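Pheromome Binding Protein (Epiphyas postvittana, PDB 6VQ5) probably binds and carries pheromones or other odorants as a member of the insect PBP/GOBP family. Local coordinates at residues D32-N35 against Y36-D40; A115-F118 against R119-H123; L44-D47 against V48-I52. All coordinates share one frame; numbering follows the deposited sequence.

How the contacts relate
Along the chain the order is contact 1, contact 3, contact 2: the close of helix 28-37, the start of helix 46-58 and the end of helix 107-121, in a chain of six helices and no strand. Centres of contacts 1 and 2 lie about 11 Å apart, of 1 and 3 about 12 Å, and of 2 and 3 about 16 Å. Trp37 O lies 2.7 Å from Arg119 NH2, a probable hydrogen bond, and Asp32 O packs 3.4 Å from Leu44 CD2. Contacts 2 and 3 meet through Ala115 CB and Ile52 CD1 at 4.0 Å. Contact 1 thus bridges the two other helix ends, each of which holds a disulfide cysteine.

Contact 1: D32-N35 against Y36-D40; sequences DLYN and YWKED
Asn35 O accepts from Asp40 N at 3.0 Å, the wider, i to i+5 bond of a Schellman motif that ends helix 28-37. Its companion runs from Glu39 N to Tyr36 O at 3.1 Å, and the positive phi of Glu39, 76°, turns the chain between them. The Asp40 donor sits well above the carbonyl plane of Asn35, 44° out of it and not on a lone pair. One residue earlier, the acceptor Tyr34 O still takes an ordinary i to i+4 bond from Lys38 N at 2.9 Å. Lys38 then runs its extended side chain back beside that of Asn35, both pointing the same way. Its methylene carbon CE, 3.3 Å from Asn35 OD1, lies nearer that oxygen than the ammonium NZ does at 3.9 Å, so the pair touches alongside through carbon and amide oxygen. Lys38 CD meets Tyr34 CE2 at 3.9 Å, obliquely to the ring. The side chains of the turn have partners further out: Glu39 OE2 bonds Thr120 OG1 of helix 107-121, and Asp40 OD1 bonds Ser42 OG. Tyr36 carries the link inward, its ring meeting Leu33 O edge-on, near the ring plane, while its OH bonds Ala115 O.

Contact 2: A115-F118 against R119-H123; sequences AKCF and RTNIH
Phe118 lays one face of its ring over the CG2 methyl of Ile122, an i to i+4 CH-pi contact on the last turn of helix 107-121. The methyl carbon Ile122 CG2 stands 3.8 Å from the centroid of the Phe118 ring and 22° off its normal, displaced toward the rim, so that Phe118 CE1 is the ring atom nearest to it, at 3.6 Å. Isoleucine's branching explains the approach: with CG1 held between the backbone N and the carbonyl carbon (chi1 65°), CG2 falls beside the N and is presented to the ring, while CD1 reaches back to Phe118 CE2 at 4.0 Å. The two side chains share a neighbour: both pack on Leu90 of helix 84-100, Phe118 adding Leu94 and Ile122 adding Ile93. Cut back to an alanine here, the Phe118 side chain would probably no longer offer Ile122 CG2 an aromatic face, and a gap is likely to open against Leu90 and Leu94. The backbone beneath is running out of helix. Arg119 N still donates to Ala115 O at 2.9 Å and nearly straight, 168°, whereas Phe118 O draws only weak bonds from Asn121 N and Ile122 N. Away from the ring, Arg119 NH2 hydrogen-bonds Trp37 O of helix 28-37, and its guanidinium also makes a cation-pi contact with Trp37. Cys117 is tied by disulfide to Cys97, which anchors this turn to helix 84-100. Beside that bridge, Asn121 ND2 lies 3.9 Å from Cys117 SG.

Contact 3: L44-D47 against V48-I52; sequences LNRD and VGCAI
Asn45 and Val48 set their side chains across each other at about a right angle where helix 46-58 begins, with Asn45 at the N-cap. The amide oxygen Asn45 OD1 reaches forward to Val48 N at 3.4 Å, a long, weak capping bond, and touches the methyl Val48 CG2 at 3.6 Å. With CG set between its own backbone N and carbonyl carbon (chi1 61°), Asn45 points OD1 at Val48 N. That same Val48 N has a shorter bond to Asn45 O at 3.0 Å, with the donor lifted 50° out of the carbonyl plane, so two oxygens of one residue grip a single N-H.

Val48 meets a second neighbour from the preceding loop, its CG2 packing 4.2 Å from Leu44 CD2. The valine also packs on Ile29 and Asp32 of helix 28-37, so the residue that is capped also joins this helix to helix 28-37. Arg46 leaves in another direction: its chain runs extended from CG to NE, and NE pairs in a salt bridge with Asp106. Arg46 NH1 is the guanidinium atom nearest Cys50 SG, and the sulfur lies oblique to the guanidinium plane. The disulfide of Cys50 with Cys108 ties the first turns of this helix to helix 107-121. Beneath the Arg46 and Cys50 side chains the regular helix pattern is set, Cys50 N donating in the carbonyl plane to Arg46 O at 3.0 Å.

Contact 1: D32-N35 against Y36-D40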
loop_
_atom_site.group_PDB
_atom_site.type_symbol
_atom_site.label_atom_id
_atom_site.label_comp_id
_atom_site.label_asym_id
_atom_site.label_seq_id
_atom_site.Cartn_x
_atom_site.Cartn_y
_atom_site.Cartn_z
ATOM N N ASP A 32 -2.706 0.303 -13.128
ATOM C CA ASP A 32 -2.376 1.323 -12.100
ATOM C C ASP A 32 -1.417 0.749 -11.053
ATOM O O ASP A 32 -0.459 1.436 -10.694
ATOM C CB ASP A 32 -3.614 1.896 -11.423
ATOM C CG ASP A 32 -4.472 2.710 -12.367
ATOM O OD1 ASP A 32 -3.995 3.029 -13.442
ATOM O OD2 ASP A 32 -5.627 2.976 -12.034
ATOM N N LEU A 33 -1.641 -0.457 -10.556
ATOM C CA LEU A 33 -0.791 -0.988 -9.463
ATOM C C LEU A 33 0.601 -1.315 -10.010
ATOM O O LEU A 33 1.587 -1.085 -9.283
ATOM C CB LEU A 33 -1.486 -2.172 -8.792
ATOM C CG LEU A 33 -2.711 -1.768 -7.969
ATOM C CD1 LEU A 33 -3.454 -3.002 -7.469
ATOM C CD2 LEU A 33 -2.336 -0.874 -6.792
ATOM N N TYR A 34 0.683 -1.745 -11.264
ATOM C CA TYR A 34 1.972 -1.972 -11.968
ATOM C C TYR A 34 2.725 -0.638 -12.094
ATOM O O TYR A 34 3.925 -0.557 -11.786
ATOM C CB TYR A 34 1.723 -2.596 -13.340
ATOM C CG TYR A 34 2.979 -2.823 -14.137
ATOM C CD1 TYR A 34 3.813 -3.891 -13.858
ATOM C CD2 TYR A 34 3.350 -1.950 -15.144
ATOM C CE1 TYR A 34 4.967 -4.116 -14.592
ATOM C CE2 TYR A 34 4.497 -2.164 -15.893
ATOM C CZ TYR A 34 5.309 -3.250 -15.615
ATOM O OH TYR A 34 6.452 -3.479 -16.323
ATOM N N ASN A 35 2.016 0.409 -12.511
ATOM C CA ASN A 35 2.577 1.772 -12.697
ATOM C C ASN A 35 3.061 2.315 -11.350
ATOM O O ASN A 35 4.226 2.710 -11.244
ATOM C CB ASN A 35 1.562 2.667 -13.403
ATOM C CG ASN A 35 1.488 2.348 -14.880
ATOM O OD1 ASN A 35 2.383 1.710 -15.430
ATOM N ND2 ASN A 35 0.427 2.772 -15.525
ATOM N N TYR A 36 2.194 2.306 -10.355
ATOM C CA TYR A 36 2.557 2.540 -8.937
ATOM C C TYR A 36 3.891 1.856 -8.615
ATOM O O TYR A 36 4.779 2.482 -8.024
ATOM C CB TYR A 36 1.486 1.965 -8.014
ATOM C CG TYR A 36 1.929 1.865 -6.579
ATOM C CD1 TYR A 36 2.196 3.005 -5.844
ATOM C CD2 TYR A 36 2.088 0.639 -5.955
ATOM C CE1 TYR A 36 2.578 2.927 -4.516
ATOM C CE2 TYR A 36 2.470 0.549 -4.623
ATOM C CZ TYR A 36 2.727 1.696 -3.904
ATOM O OH TYR A 36 3.124 1.631 -2.599
ATOM N N TRP A 37 4.021 0.572 -8.939
ATOM C CA TRP A 37 5.193 -0.199 -8.472
ATOM C C TRP A 37 6.431 0.260 -9.251
ATOM O O TRP A 37 7.559 0.224 -8.684
ATOM C CB TRP A 37 4.984 -1.712 -8.537
ATOM C CG TRP A 37 5.968 -2.341 -7.613
ATOM C CD1 TRP A 37 7.129 -2.969 -7.947
ATOM C CD2 TRP A 37 5.984 -2.208 -6.182
ATOM N NE1 TRP A 37 7.836 -3.285 -6.818
ATOM C CE2 TRP A 37 7.156 -2.836 -5.718
ATOM C CE3 TRP A 37 5.110 -1.652 -5.239
ATOM C CZ2 TRP A 37 7.467 -2.927 -4.360
ATOM C CZ3 TRP A 37 5.411 -1.749 -3.893
ATOM C CH2 TRP A 37 6.578 -2.379 -3.462
ATOM N N LYS A 38 6.249 0.692 -10.504
ATOM C CA LYS A 38 7.401 1.160 -11.302
ATOM C C LYS A 38 7.613 2.660 -11.075
ATOM O O LYS A 38 8.465 3.232 -11.732
ATOM C CB LYS A 38 7.280 0.656 -12.742
ATOM C CG LYS A 38 6.563 1.549 -13.716
ATOM C CD LYS A 38 6.635 0.999 -15.119
ATOM C CE LYS A 38 5.666 1.740 -16.007
ATOM N NZ LYS A 38 5.782 1.279 -17.395
ATOM N N GLU A 39 6.868 3.259 -10.155
ATOM C CA GLU A 39 7.070 4.635 -9.638
ATOM C C GLU A 39 6.593 5.682 -10.653
ATOM O O GLU A 39 7.096 6.821 -10.569
ATOM C CB GLU A 39 8.536 4.819 -9.245
ATOM C CG GLU A 39 8.707 5.409 -7.850
ATOM C CD GLU A 39 10.138 5.574 -7.380
ATOM O OE1 GLU A 39 11.051 5.286 -8.179
ATOM O OE2 GLU A 39 10.342 6.006 -6.229
ATOM N N ASP A 40 5.677 5.334 -11.569
ATOM C CA ASP A 40 4.891 6.319 -12.367
ATOM C C ASP A 40 3.559 6.527 -11.645
ATOM O O ASP A 40 2.676 5.655 -11.744
ATOM C CB ASP A 40 4.638 5.942 -13.835
ATOM C CG ASP A 40 3.697 6.931 -14.559
ATOM O OD1 ASP A 40 3.729 8.166 -14.219
ATOM O OD2 ASP A 40 2.892 6.485 -15.457
#

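Contact 2: A115-F118 against R119-H123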
loop_
_atom_site.group_PDB
_atom_site.type_symbol
_atom_site.label_atom_id
_atom_site.label_comp_id
_atom_site.label_asym_id
_atom_site.label_seq_id
_atom_site.Cartn_x
_atom_site.Cartn_y
_atom_site.Cartn_z
ATOM N N ALA A 115 0.870 5.249 0.255
ATOM C CA ALA A 115 1.382 4.169 -0.623
ATOM C C ALA A 115 2.518 4.707 -1.504
ATOM O O ALA A 115 3.524 3.977 -1.682
ATOM C CB ALA A 115 0.265 3.586 -1.456
ATOM N N LYS A 116 2.378 5.937 -2.010
ATOM C CA LYS A 116 3.390 6.604 -2.877
ATOM C C LYS A 116 4.620 6.996 -2.047
ATOM O O LYS A 116 5.751 6.749 -2.491
ATOM C CB LYS A 116 2.785 7.842 -3.530
ATOM C CG LYS A 116 1.765 7.549 -4.613
ATOM C CD LYS A 116 1.548 8.731 -5.522
ATOM C CE LYS A 116 0.653 9.794 -4.925
ATOM N NZ LYS A 116 0.619 10.973 -5.808
ATOM N N CYS A 117 4.398 7.621 -0.897
ATOM C CA CYS A 117 5.449 7.950 0.089
ATOM C C CYS A 117 6.237 6.679 0.417
ATOM O O CYS A 117 7.476 6.701 0.338
ATOM C CB CYS A 117 4.816 8.556 1.333
ATOM S SG CYS A 117 6.009 8.838 2.661
ATOM N N PHE A 118 5.534 5.600 0.750
ATOM C CA PHE A 118 6.127 4.281 1.084
ATOM C C PHE A 118 6.996 3.788 -0.082
ATOM O O PHE A 118 8.202 3.583 0.094
ATOM C CB PHE A 118 5.034 3.263 1.417
ATOM C CG PHE A 118 5.564 1.879 1.645
ATOM C CD1 PHE A 118 6.253 1.579 2.807
ATOM C CD2 PHE A 118 5.399 0.888 0.686
ATOM C CE1 PHE A 118 6.749 0.298 3.017
ATOM C CE2 PHE A 118 5.912 -0.387 0.883
ATOM C CZ PHE A 118 6.574 -0.684 2.056
ATOM N N ARG A 119 6.386 3.587 -1.252
ATOM C CA ARG A 119 7.066 2.993 -2.432
ATOM C C ARG A 119 8.316 3.817 -2.757
ATOM O O ARG A 119 9.357 3.209 -3.036
ATOM C CB ARG A 119 6.106 2.929 -3.618
ATOM C CG ARG A 119 6.763 2.554 -4.935
ATOM C CD ARG A 119 7.374 1.180 -4.856
ATOM N NE ARG A 119 8.101 0.854 -6.074
ATOM C CZ ARG A 119 9.413 1.009 -6.258
ATOM N NH1 ARG A 119 10.185 1.517 -5.312
ATOM N NH2 ARG A 119 9.943 0.676 -7.417
ATOM N N THR A 120 8.225 5.141 -2.710
ATOM C CA THR A 120 9.341 6.038 -3.093
ATOM C C THR A 120 10.469 5.949 -2.048
ATOM O O THR A 120 11.633 5.947 -2.481
ATOM C CB THR A 120 8.837 7.458 -3.401
ATOM O OG1 THR A 120 8.141 7.425 -4.648
ATOM C CG2 THR A 120 9.943 8.483 -3.504
ATOM N N ASN A 121 10.168 5.840 -0.748
ATOM C CA ASN A 121 11.193 5.909 0.335
ATOM C C ASN A 121 11.795 4.529 0.663
ATOM O O ASN A 121 12.736 4.482 1.483
ATOM C CB ASN A 121 10.643 6.565 1.601
ATOM C CG ASN A 121 10.534 8.076 1.500
ATOM O OD1 ASN A 121 10.990 8.705 0.544
ATOM N ND2 ASN A 121 9.945 8.691 2.511
ATOM N N ILE A 122 11.308 3.438 0.069
ATOM C CA ILE A 122 11.875 2.079 0.317
ATOM C C ILE A 122 12.926 1.769 -0.750
ATOM O O ILE A 122 13.315 0.591 -0.862
ATOM C CB ILE A 122 10.785 0.984 0.401
ATOM C CG1 ILE A 122 10.032 0.787 -0.915
ATOM C CG2 ILE A 122 9.846 1.256 1.559
ATOM C CD1 ILE A 122 9.391 -0.581 -1.045
ATOM N N HIS A 123 13.390 2.790 -1.477
ATOM C CA HIS A 123 14.389 2.685 -2.578
ATOM C C HIS A 123 15.603 1.842 -2.157
ATOM O O HIS A 123 15.933 0.891 -2.878
ATOM C CB HIS A 123 14.836 4.089 -3.013
ATOM C CG HIS A 123 15.882 4.071 -4.078
ATOM N ND1 HIS A 123 15.570 3.866 -5.415
ATOM C CD2 HIS A 123 17.224 4.193 -4.009
ATOM C CE1 HIS A 123 16.678 3.873 -6.121
ATOM N NE2 HIS A 123 17.704 4.067 -5.283
#

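Contact 3: L44-D47 against V48-I52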
loop_
_atom_site.group_PDB
_atom_site.type_symbol
_atom_site.label_atom_id
_atom_site.label_comp_id
_atom_site.label_asym_id
_atom_site.label_seq_id
_atom_site.Cartn_x
_atom_site.Cartn_y
_atom_site.Cartn_z
ATOM N N LEU A 44 -2.453 7.866 -11.370
ATOM C CA LEU A 44 -3.158 7.198 -10.248
ATOM C C LEU A 44 -4.266 8.134 -9.731
ATOM O O LEU A 44 -3.966 9.274 -9.394
ATOM C CB LEU A 44 -2.154 6.839 -9.152
ATOM C CG LEU A 44 -0.991 5.949 -9.578
ATOM C CD1 LEU A 44 -0.035 5.743 -8.416
ATOM C CD2 LEU A 44 -1.460 4.607 -10.110
ATOM N N ASN A 45 -5.511 7.659 -9.674
ATOM C CA ASN A 45 -6.683 8.465 -9.239
ATOM C C ASN A 45 -7.140 7.955 -7.869
ATOM O O ASN A 45 -6.547 6.997 -7.359
ATOM C CB ASN A 45 -7.810 8.460 -10.280
ATOM C CG ASN A 45 -8.363 7.075 -10.570
ATOM O OD1 ASN A 45 -8.109 6.104 -9.842
ATOM N ND2 ASN A 45 -9.102 6.972 -11.662
ATOM N N ARG A 46 -8.142 8.611 -7.294
ATOM C CA ARG A 46 -8.696 8.311 -5.954
ATOM C C ARG A 46 -9.023 6.812 -5.845
ATOM O O ARG A 46 -8.707 6.204 -4.805
ATOM C CB ARG A 46 -9.926 9.190 -5.736
ATOM C CG ARG A 46 -10.471 9.118 -4.324
ATOM C CD ARG A 46 -11.679 10.003 -4.143
ATOM N NE ARG A 46 -12.226 9.815 -2.811
ATOM C CZ ARG A 46 -13.029 8.828 -2.444
ATOM N NH1 ARG A 46 -13.403 7.902 -3.305
ATOM N NH2 ARG A 46 -13.460 8.767 -1.199
ATOM N N ASP A 47 -9.629 6.232 -6.878
ATOM C CA ASP A 47 -10.089 4.818 -6.858
ATOM C C ASP A 47 -8.913 3.892 -6.547
ATOM O O ASP A 47 -9.148 2.871 -5.898
ATOM C CB ASP A 47 -10.767 4.414 -8.171
ATOM C CG ASP A 47 -12.116 5.075 -8.405
ATOM O OD1 ASP A 47 -12.762 5.478 -7.399
ATOM O OD2 ASP A 47 -12.504 5.186 -9.589
ATOM N N VAL A 48 -7.695 4.214 -6.996
ATOM C CA VAL A 48 -6.494 3.385 -6.687
ATOM C C VAL A 48 -6.294 3.433 -5.173
ATOM O O VAL A 48 -5.929 2.391 -4.578
ATOM C CB VAL A 48 -5.234 3.837 -7.450
ATOM C CG1 VAL A 48 -4.002 3.017 -7.069
ATOM C CG2 VAL A 48 -5.450 3.789 -8.950
ATOM N N GLY A 49 -6.530 4.595 -4.574
ATOM C CA GLY A 49 -6.551 4.754 -3.107
ATOM C C GLY A 49 -7.587 3.852 -2.465
ATOM O O GLY A 49 -7.236 3.156 -1.514
ATOM N N CYS A 50 -8.823 3.850 -2.964
ATOM C CA CYS A 50 -9.937 3.025 -2.422
ATOM C C CYS A 50 -9.558 1.529 -2.536
ATOM O O CYS A 50 -9.778 0.776 -1.569
ATOM C CB CYS A 50 -11.265 3.389 -3.091
ATOM S SG CYS A 50 -11.796 5.127 -2.891
ATOM N N ALA A 51 -8.940 1.108 -3.634
ATOM C CA ALA A 51 -8.458 -0.279 -3.825
ATOM C C ALA A 51 -7.477 -0.658 -2.705
ATOM O O ALA A 51 -7.546 -1.799 -2.190
ATOM C CB ALA A 51 -7.828 -0.430 -5.187
ATOM N N ILE A 52 -6.601 0.268 -2.319
ATOM C CA ILE A 52 -5.488 0.010 -1.353
ATOM C C ILE A 52 -6.063 -0.032 0.070
ATOM O O ILE A 52 -5.597 -0.864 0.884
ATOM C CB ILE A 52 -4.364 1.052 -1.515
ATOM C CG1 ILE A 52 -3.644 0.889 -2.854
ATOM C CG2 ILE A 52 -3.386 0.960 -0.362
ATOM C CD1 ILE A 52 -2.898 2.114 -3.311
#